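Local coordinates for 3-polyprenyl-4-hydroxybenzoate decarboxylase and related decarboxylases (Pelotomaculum thermopropionicum, PDB 6H6X), which uses prenylated FMN to interconvert 2,5-furandicarboxylic acid and 2-furoic acid by decarboxylation and its reverse, at residues I150-V155 and E252-F257; C227-V232 and V241-I246. The protein carries 8 engineered substitutions. All coordinates share one frame; numbering follows the deposited sequence.

Contact 1 of 2, residues I150-V155 and E252-F257. With 4LU (1-deoxy-5-O-phosphono-1-(3,3,4,5-tetramethyl-9,11-dioxo-2,3,8,9,10,11-hexahydro-7H-quinolino[1,8-fg]pteridin-12-ium-7-y l)-D-ribitol), chain I.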
loop_
_atom_site.group_PDB
_atom_site.type_symbol
_atom_site.label_atom_id
_atom_site.label_comp_id
_atom_site.label_asym_id
_atom_site.label_seq_id
_atom_site.Cartn_x
_atom_site.Cartn_y
_atom_site.Cartn_z
ATOM N N ILE B 150 -10.547 -28.003 -2.932
ATOM C CA ILE B 150 -11.704 -27.125 -3.052
ATOM C C ILE B 150 -11.882 -26.774 -4.521
ATOM O O ILE B 150 -10.952 -26.282 -5.164
ATOM C CB ILE B 150 -11.524 -25.834 -2.218
ATOM C CG1 ILE B 150 -11.505 -26.181 -0.740
ATOM C CG2 ILE B 150 -12.654 -24.823 -2.519
ATOM C CD1 ILE B 150 -11.360 -24.963 0.167
ATOM N N HIS B 151 -13.091 -26.980 -5.015
ATOM C CA HIS B 151 -13.479 -26.717 -6.429
ATOM C C HIS B 151 -14.735 -25.875 -6.432
ATOM O O HIS B 151 -15.636 -26.065 -5.587
ATOM C CB HIS B 151 -13.721 -28.042 -7.183
ATOM C CG HIS B 151 -12.540 -28.949 -7.124
ATOM N ND1 HIS B 151 -11.577 -28.978 -8.104
ATOM C CD2 HIS B 151 -12.091 -29.757 -6.135
ATOM C CE1 HIS B 151 -10.602 -29.797 -7.740
ATOM N NE2 HIS B 151 -10.885 -30.273 -6.542
ATOM N N ARG B 152 -14.791 -24.900 -7.340
ATOM C CA ARG B 152 -16.042 -24.207 -7.578
ATOM C C ARG B 152 -17.053 -25.188 -8.182
ATOM O O ARG B 152 -16.698 -26.040 -8.990
ATOM C CB ARG B 152 -15.839 -22.986 -8.450
ATOM C CG ARG B 152 -15.608 -23.275 -9.915
ATOM C CD ARG B 152 -15.243 -22.004 -10.659
ATOM N NE ARG B 152 -15.289 -22.222 -12.103
ATOM C CZ ARG B 152 -14.485 -21.678 -13.019
ATOM N NH1 ARG B 152 -13.481 -20.844 -12.702
ATOM N NH2 ARG B 152 -14.681 -21.997 -14.290
ATOM N N LEU B 153 -18.291 -25.094 -7.721
ATOM C CA LEU B 153 -19.355 -25.949 -8.177
ATOM C C LEU B 153 -20.517 -25.056 -8.640
ATOM O O LEU B 153 -21.069 -24.275 -7.869
ATOM C CB LEU B 153 -19.795 -26.852 -7.038
ATOM C CG LEU B 153 -18.671 -27.729 -6.527
ATOM C CD1 LEU B 153 -18.838 -28.044 -5.077
ATOM C CD2 LEU B 153 -18.624 -28.991 -7.340
ATOM N N GLN B 154 -20.835 -25.115 -9.924
ATOM C CA GLN B 154 -21.956 -24.359 -10.469
ATOM C C GLN B 154 -23.235 -25.143 -10.208
ATOM O O GLN B 154 -23.321 -26.323 -10.529
ATOM C CB GLN B 154 -21.788 -24.124 -11.984
ATOM C CG GLN B 154 -22.791 -23.096 -12.547
ATOM C CD GLN B 154 -22.724 -22.934 -14.046
ATOM O OE1 GLN B 154 -21.690 -23.188 -14.679
ATOM N NE2 GLN B 154 -23.839 -22.483 -14.623
ATOM N N VAL B 155 -24.228 -24.502 -9.630
ATOM C CA VAL B 155 -25.519 -25.146 -9.447
ATOM C C VAL B 155 -26.233 -25.087 -10.794
ATOM O O VAL B 155 -26.607 -24.019 -11.247
ATOM C CB VAL B 155 -26.336 -24.451 -8.361
ATOM C CG1 VAL B 155 -27.674 -25.167 -8.130
ATOM C CG2 VAL B 155 -25.530 -24.396 -7.087
ATOM N N GLU B 252 -20.542 -30.907 -19.586
ATOM C CA GLU B 252 -21.515 -29.825 -19.769
ATOM C C GLU B 252 -20.849 -28.508 -19.502
ATOM O O GLU B 252 -19.830 -28.453 -18.809
ATOM C CB GLU B 252 -22.726 -30.005 -18.859
ATOM C CG GLU B 252 -23.554 -31.226 -19.274
ATOM C CD GLU B 252 -24.708 -31.564 -18.344
ATOM O OE1 GLU B 252 -24.981 -30.837 -17.354
ATOM O OE2 GLU B 252 -25.348 -32.605 -18.607
ATOM N N VAL B 253 -21.435 -27.455 -20.051
ATOM C CA VAL B 253 -20.804 -26.156 -20.012
ATOM C C VAL B 253 -20.882 -25.603 -18.585
ATOM O O VAL B 253 -21.958 -25.448 -17.988
ATOM C CB VAL B 253 -21.412 -25.163 -21.026
ATOM C CG1 VAL B 253 -20.731 -23.805 -20.890
ATOM C CG2 VAL B 253 -21.274 -25.681 -22.459
ATOM N N GLU B 254 -19.710 -25.324 -18.038
ATOM C CA GLU B 254 -19.591 -24.715 -16.701
ATOM C C GLU B 254 -18.955 -23.344 -16.897
ATOM O O GLU B 254 -17.985 -23.180 -17.665
ATOM C CB GLU B 254 -18.742 -25.615 -15.787
ATOM C CG GLU B 254 -18.557 -25.124 -14.356
ATOM C CD GLU B 254 -17.471 -24.049 -14.182
ATOM O OE1 GLU B 254 -17.640 -23.159 -13.316
ATOM O OE2 GLU B 254 -16.445 -24.067 -14.902
ATOM N N GLY B 255 -19.466 -22.360 -16.189
ATOM C CA GLY B 255 -18.875 -21.035 -16.290
ATOM C C GLY B 255 -19.666 -20.089 -17.177
ATOM O O GLY B 255 -20.717 -20.487 -17.672
ATOM N N PRO B 256 -19.199 -18.843 -17.348
ATOM C CA PRO B 256 -17.954 -18.341 -16.713
ATOM C C PRO B 256 -18.118 -17.948 -15.229
ATOM O O PRO B 256 -19.237 -17.915 -14.683
ATOM C CB PRO B 256 -17.606 -17.112 -17.568
ATOM C CG PRO B 256 -18.941 -16.604 -18.048
ATOM C CD PRO B 256 -19.933 -17.751 -18.025
ATOM N N PHE B 257 -16.995 -17.609 -14.610
ATOM C CA PHE B 257 -16.955 -17.351 -13.165
ATOM C C PHE B 257 -15.873 -16.342 -12.813
ATOM O O PHE B 257 -14.738 -16.475 -13.273
ATOM C CB PHE B 257 -16.711 -18.705 -12.472
ATOM C CG PHE B 257 -16.629 -18.651 -10.974
ATOM C CD1 PHE B 257 -17.777 -18.537 -10.216
ATOM C CD2 PHE B 257 -15.395 -18.736 -10.312
ATOM C CE1 PHE B 257 -17.715 -18.503 -8.833
ATOM C CE2 PHE B 257 -15.344 -18.743 -8.936
ATOM C CZ PHE B 257 -16.503 -18.615 -8.199
HETATM C C9 4LU I . -9.170 -23.160 -3.846
HETATM C C8 4LU I . -9.896 -22.277 -2.991
HETATM C C7 4LU I . -11.055 -21.613 -3.406
HETATM C C10 4LU I . -9.415 -24.726 -7.255
HETATM C C6 4LU I . -11.399 -21.653 -4.884
HETATM N N3 4LU I . -10.803 -25.997 -9.316
HETATM C C2 4LU I . -9.584 -26.476 -8.907
HETATM C C13 4LU I . -13.431 -19.841 -4.978
HETATM C C5 4LU I . -12.655 -21.013 -5.544
HETATM C C1 4LU I . -11.884 -21.916 -7.699
HETATM O O2 4LU I . -9.097 -27.506 -9.468
HETATM N N1 4LU I . -8.913 -25.857 -7.890
HETATM C C4 4LU I . -11.386 -24.896 -8.756
HETATM O O4 4LU I . -12.514 -24.500 -9.148
HETATM C C4A 4LU I . -10.661 -24.182 -7.646
HETATM N N5 4LU I . -11.210 -23.041 -6.971
HETATM C C3 4LU I . -12.841 -21.282 -6.997
HETATM C C12 4LU I . -13.712 -22.083 -5.147
HETATM C C5A 4LU I . -10.736 -22.693 -5.678
HETATM C C7M 4LU I . -11.792 -20.669 -2.457
HETATM C C8M 4LU I . -9.360 -22.169 -1.589
HETATM C C9A 4LU I . -9.503 -23.378 -5.199
HETATM N N10 4LU I . -8.728 -24.117 -6.174
HETATM C "C1'" 4LU I . -7.417 -24.670 -5.840
HETATM C "C2'" 4LU I . -7.377 -26.081 -5.209
HETATM O "O2'" 4LU I . -8.356 -26.280 -4.185
HETATM C "C3'" 4LU I . -6.008 -26.261 -4.572
HETATM O "O3'" 4LU I . -4.994 -25.900 -5.513
HETATM C "C4'" 4LU I . -5.808 -27.678 -4.025
HETATM O "O4'" 4LU I . -4.746 -27.789 -3.030
HETATM C "C5'" 4LU I . -5.523 -28.745 -5.069
HETATM O "O5'" 4LU I . -5.391 -29.909 -4.225
HETATM P P 4LU I . -4.668 -31.283 -4.706
HETATM O O2P 4LU I . -4.937 -32.336 -3.617
HETATM O O3P 4LU I . -5.387 -31.695 -6.023
HETATM O O1P 4LU I . -3.187 -30.912 -4.813
#
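Arg-152 and Gln-154 carry this contact, reaching towards Glu-254, Gly-255 and Phe-257 from a segment that starts against the prenylated FMN. Ile-150 donates its backbone N–H to the ribityl O2' (N to O2' 3.1 Å) and lays CG2 over the C7–C8 bond of the cofactor. His-151 runs beside the pyrimidine end, its ND1 hydrogen-bonded to the carbonyl of Leu-164. Arg-152 N holds cofactor O4 at 2.9 Å, and its side chain passes the same carbonyl, CG 3.4 Å from O4. With CG between the backbone N and the carbonyl carbon (chi1 75°) and the chain then extended, the guanidinium meets Glu-254 in a side-on, two-nitrogen salt bridge, NE to OE1 and NH2 to OE2, both 2.8 Å. Its CD packs over one face of Phe-257, 3.3 Å from CD2. The extended chain of Gln-154 carries OE1 across to Gly-255 N at 2.8 Å, nearly straight at 167°, just before the cis peptide bond to Pro-256. Tyr-130 and Arg-270 also bind the Glu-254 carboxylate. Glu-254, Arg-152 and Glu-259, which takes NH1, are consistent with the Glu-Arg-Glu network known from UbiD enzymes, and fix the guanidinium's rotation next to the cofactor.

Contact 2 of 2, residues C227-V232 and V241-I246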
loop_
_atom_site.group_PDB
_atom_site.type_symbol
_atom_site.label_atom_id
_atom_site.label_comp_id
_atom_site.label_asym_id
_atom_site.label_seq_id
_atom_site.Cartn_x
_atom_site.Cartn_y
_atom_site.Cartn_z
ATOM N N CYS B 227 -20.469 -41.485 5.055
ATOM C CA CYS B 227 -21.587 -40.963 4.258
ATOM C C CYS B 227 -22.686 -41.989 4.100
ATOM O O CYS B 227 -22.454 -43.181 4.212
ATOM C CB CYS B 227 -21.075 -40.551 2.874
ATOM S SG CYS B 227 -20.130 -38.997 2.954
ATOM N N GLU B 228 -23.884 -41.511 3.819
ATOM C CA GLU B 228 -25.061 -42.376 3.609
ATOM C C GLU B 228 -25.002 -43.188 2.324
ATOM O O GLU B 228 -25.276 -44.378 2.354
ATOM C CB GLU B 228 -26.351 -41.541 3.565
ATOM C CG GLU B 228 -26.658 -40.743 4.830
ATOM C CD GLU B 228 -26.885 -41.619 6.042
ATOM O OE1 GLU B 228 -27.783 -42.493 5.980
ATOM O OE2 GLU B 228 -26.163 -41.429 7.055
ATOM N N THR B 229 -24.691 -42.542 1.199
ATOM C CA THR B 229 -24.888 -43.136 -0.131
ATOM C C THR B 229 -23.609 -43.369 -0.905
ATOM O O THR B 229 -23.658 -43.823 -2.040
ATOM C CB THR B 229 -25.791 -42.227 -0.983
ATOM O OG1 THR B 229 -25.162 -40.954 -1.209
ATOM C CG2 THR B 229 -27.117 -42.021 -0.264
ATOM N N VAL B 230 -22.462 -43.043 -0.304
ATOM C CA VAL B 230 -21.172 -43.247 -0.943
ATOM C C VAL B 230 -20.162 -43.666 0.102
ATOM O O VAL B 230 -20.317 -43.352 1.274
ATOM C CB VAL B 230 -20.688 -41.953 -1.654
ATOM C CG1 VAL B 230 -21.575 -41.644 -2.856
ATOM C CG2 VAL B 230 -20.645 -40.756 -0.683
ATOM N N ASP B 231 -19.107 -44.329 -0.340
ATOM C CA ASP B 231 -18.079 -44.878 0.550
ATOM C C ASP B 231 -16.955 -43.856 0.737
ATOM O O ASP B 231 -15.825 -44.009 0.256
ATOM C CB ASP B 231 -17.549 -46.200 -0.029
ATOM C CG ASP B 231 -16.612 -46.934 0.932
ATOM O OD1 ASP B 231 -16.728 -46.775 2.171
ATOM O OD2 ASP B 231 -15.747 -47.677 0.417
ATOM N N VAL B 232 -17.307 -42.798 1.454
ATOM C CA VAL B 232 -16.438 -41.656 1.679
ATOM C C VAL B 232 -16.690 -41.236 3.129
ATOM O O VAL B 232 -17.760 -41.472 3.670
ATOM C CB VAL B 232 -16.838 -40.473 0.747
ATOM C CG1 VAL B 232 -15.832 -39.360 0.816
ATOM C CG2 VAL B 232 -17.001 -40.919 -0.708
ATOM N N VAL B 241 -23.279 -31.485 4.258
ATOM C CA VAL B 241 -22.574 -32.431 3.404
ATOM C C VAL B 241 -23.438 -32.761 2.227
ATOM O O VAL B 241 -24.618 -33.051 2.382
ATOM C CB VAL B 241 -22.197 -33.739 4.131
ATOM C CG1 VAL B 241 -21.841 -34.866 3.161
ATOM C CG2 VAL B 241 -21.072 -33.488 5.120
ATOM N N ILE B 242 -22.839 -32.738 1.048
ATOM C CA ILE B 242 -23.507 -33.082 -0.174
ATOM C C ILE B 242 -22.718 -34.240 -0.716
ATOM O O ILE B 242 -21.534 -34.122 -0.996
ATOM C CB ILE B 242 -23.562 -31.885 -1.157
ATOM C CG1 ILE B 242 -24.392 -30.748 -0.551
ATOM C CG2 ILE B 242 -24.130 -32.293 -2.492
ATOM C CD1 ILE B 242 -24.136 -29.431 -1.269
ATOM N N GLU B 243 -23.405 -35.367 -0.875
ATOM C CA GLU B 243 -22.848 -36.617 -1.394
ATOM C C GLU B 243 -23.188 -36.764 -2.858
ATOM O O GLU B 243 -24.266 -36.392 -3.284
ATOM C CB GLU B 243 -23.435 -37.789 -0.612
ATOM C CG GLU B 243 -23.305 -37.671 0.913
ATOM C CD GLU B 243 -23.867 -38.852 1.684
ATOM O OE1 GLU B 243 -24.294 -39.844 1.033
ATOM O OE2 GLU B 243 -23.878 -38.789 2.952
ATOM N N GLY B 244 -22.275 -37.314 -3.638
ATOM C CA GLY B 244 -22.575 -37.542 -5.026
ATOM C C GLY B 244 -21.496 -38.227 -5.798
ATOM O O GLY B 244 -20.612 -38.901 -5.246
ATOM N N LYS B 245 -21.550 -38.051 -7.106
ATOM C CA LYS B 245 -20.557 -38.683 -7.962
ATOM C C LYS B 245 -20.301 -37.870 -9.207
ATOM O O LYS B 245 -21.201 -37.214 -9.723
ATOM C CB LYS B 245 -21.005 -40.100 -8.293
ATOM C CG LYS B 245 -22.364 -40.195 -8.959
ATOM C CD LYS B 245 -22.989 -41.587 -8.813
ATOM C CE LYS B 245 -24.496 -41.559 -9.095
ATOM N NZ LYS B 245 -25.119 -42.903 -9.265
ATOM N N ILE B 246 -19.058 -37.882 -9.660
ATOM C CA ILE B 246 -18.706 -37.211 -10.888
ATOM C C ILE B 246 -18.963 -38.244 -12.006
ATOM O O ILE B 246 -18.454 -39.355 -11.946
ATOM C CB ILE B 246 -17.247 -36.722 -10.904
ATOM C CG1 ILE B 246 -16.869 -35.947 -9.629
ATOM C CG2 ILE B 246 -17.016 -35.814 -12.117
ATOM C CD1 ILE B 246 -15.381 -35.674 -9.562
#
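Thr-229 and Glu-228 close over the carboxylate of Glu-243, where a loop between strands 223-226 and 233-235 folds against strand 240-246. Glu-243 leaves the strand with CG anti to the carbonyl carbon (chi1 -53°) and extends straight beyond it, which drives both oxygens into the turn of the loop. OE1 takes two donors from one residue: Thr-229 N at 2.7 Å, on the syn side, and Thr-229 OG1 at 2.6 Å, arriving nearly along the C–O bond. OE2 receives Glu-228 N at 2.9 Å, tilted 23° out of the carboxylate plane. Two consecutive backbone N–H groups and a hydroxyl thus grip one side chain, and Cys-227 presses in from beside them, its CB 3.3 Å from OE2. Val-230 adds to this packed part, its CG1 3.8 Å from the Gly-244 carbonyl O. The hydroxyl of Thr-229 is also hydrogen-bonded to Thr-276 of strand 264-280.

The fit is looser where Cys-227 SG stands 4.5 Å from Val-241 CG1. On the more open side, the partly exposed Glu-228 side chain bends away from the strand to a salt bridge with Lys-103.

An alanine in place of Glu-243 would probably leave the N–H groups of Glu-228 and Thr-229 without their acceptor and let the turn shift off the strand. Buried among three donors, the carboxylate is likely to be stabilised in its ionised form, its charge offset by the two N–H dipoles and the hydroxyl; the nearby like charge of Glu-228 would oppose this, but is probably tempered by Lys-103.

Overall arrangement
Both contacts reach the same antiparallel sheet, within the Rift-related range of the UbiD family, with centres 19 Å apart and nearest atoms about 7 Å apart, so they do not touch. Along the chain, contact 2 is nested inside the loop that contact 1 closes: 150-155 comes first, then 227-232 and 241-246, and finally 252-257. Strands 240-246 and 252-258 follow one another, and each pairs with the long strand 264-280, which therefore joins the two places. Contact 1 lies at the prenylated FMN, whereas contact 2 fastens a connecting loop to the sheet away from the annotated sites. Cofactor binding and loop fixing are thus carried by different parts of one framework.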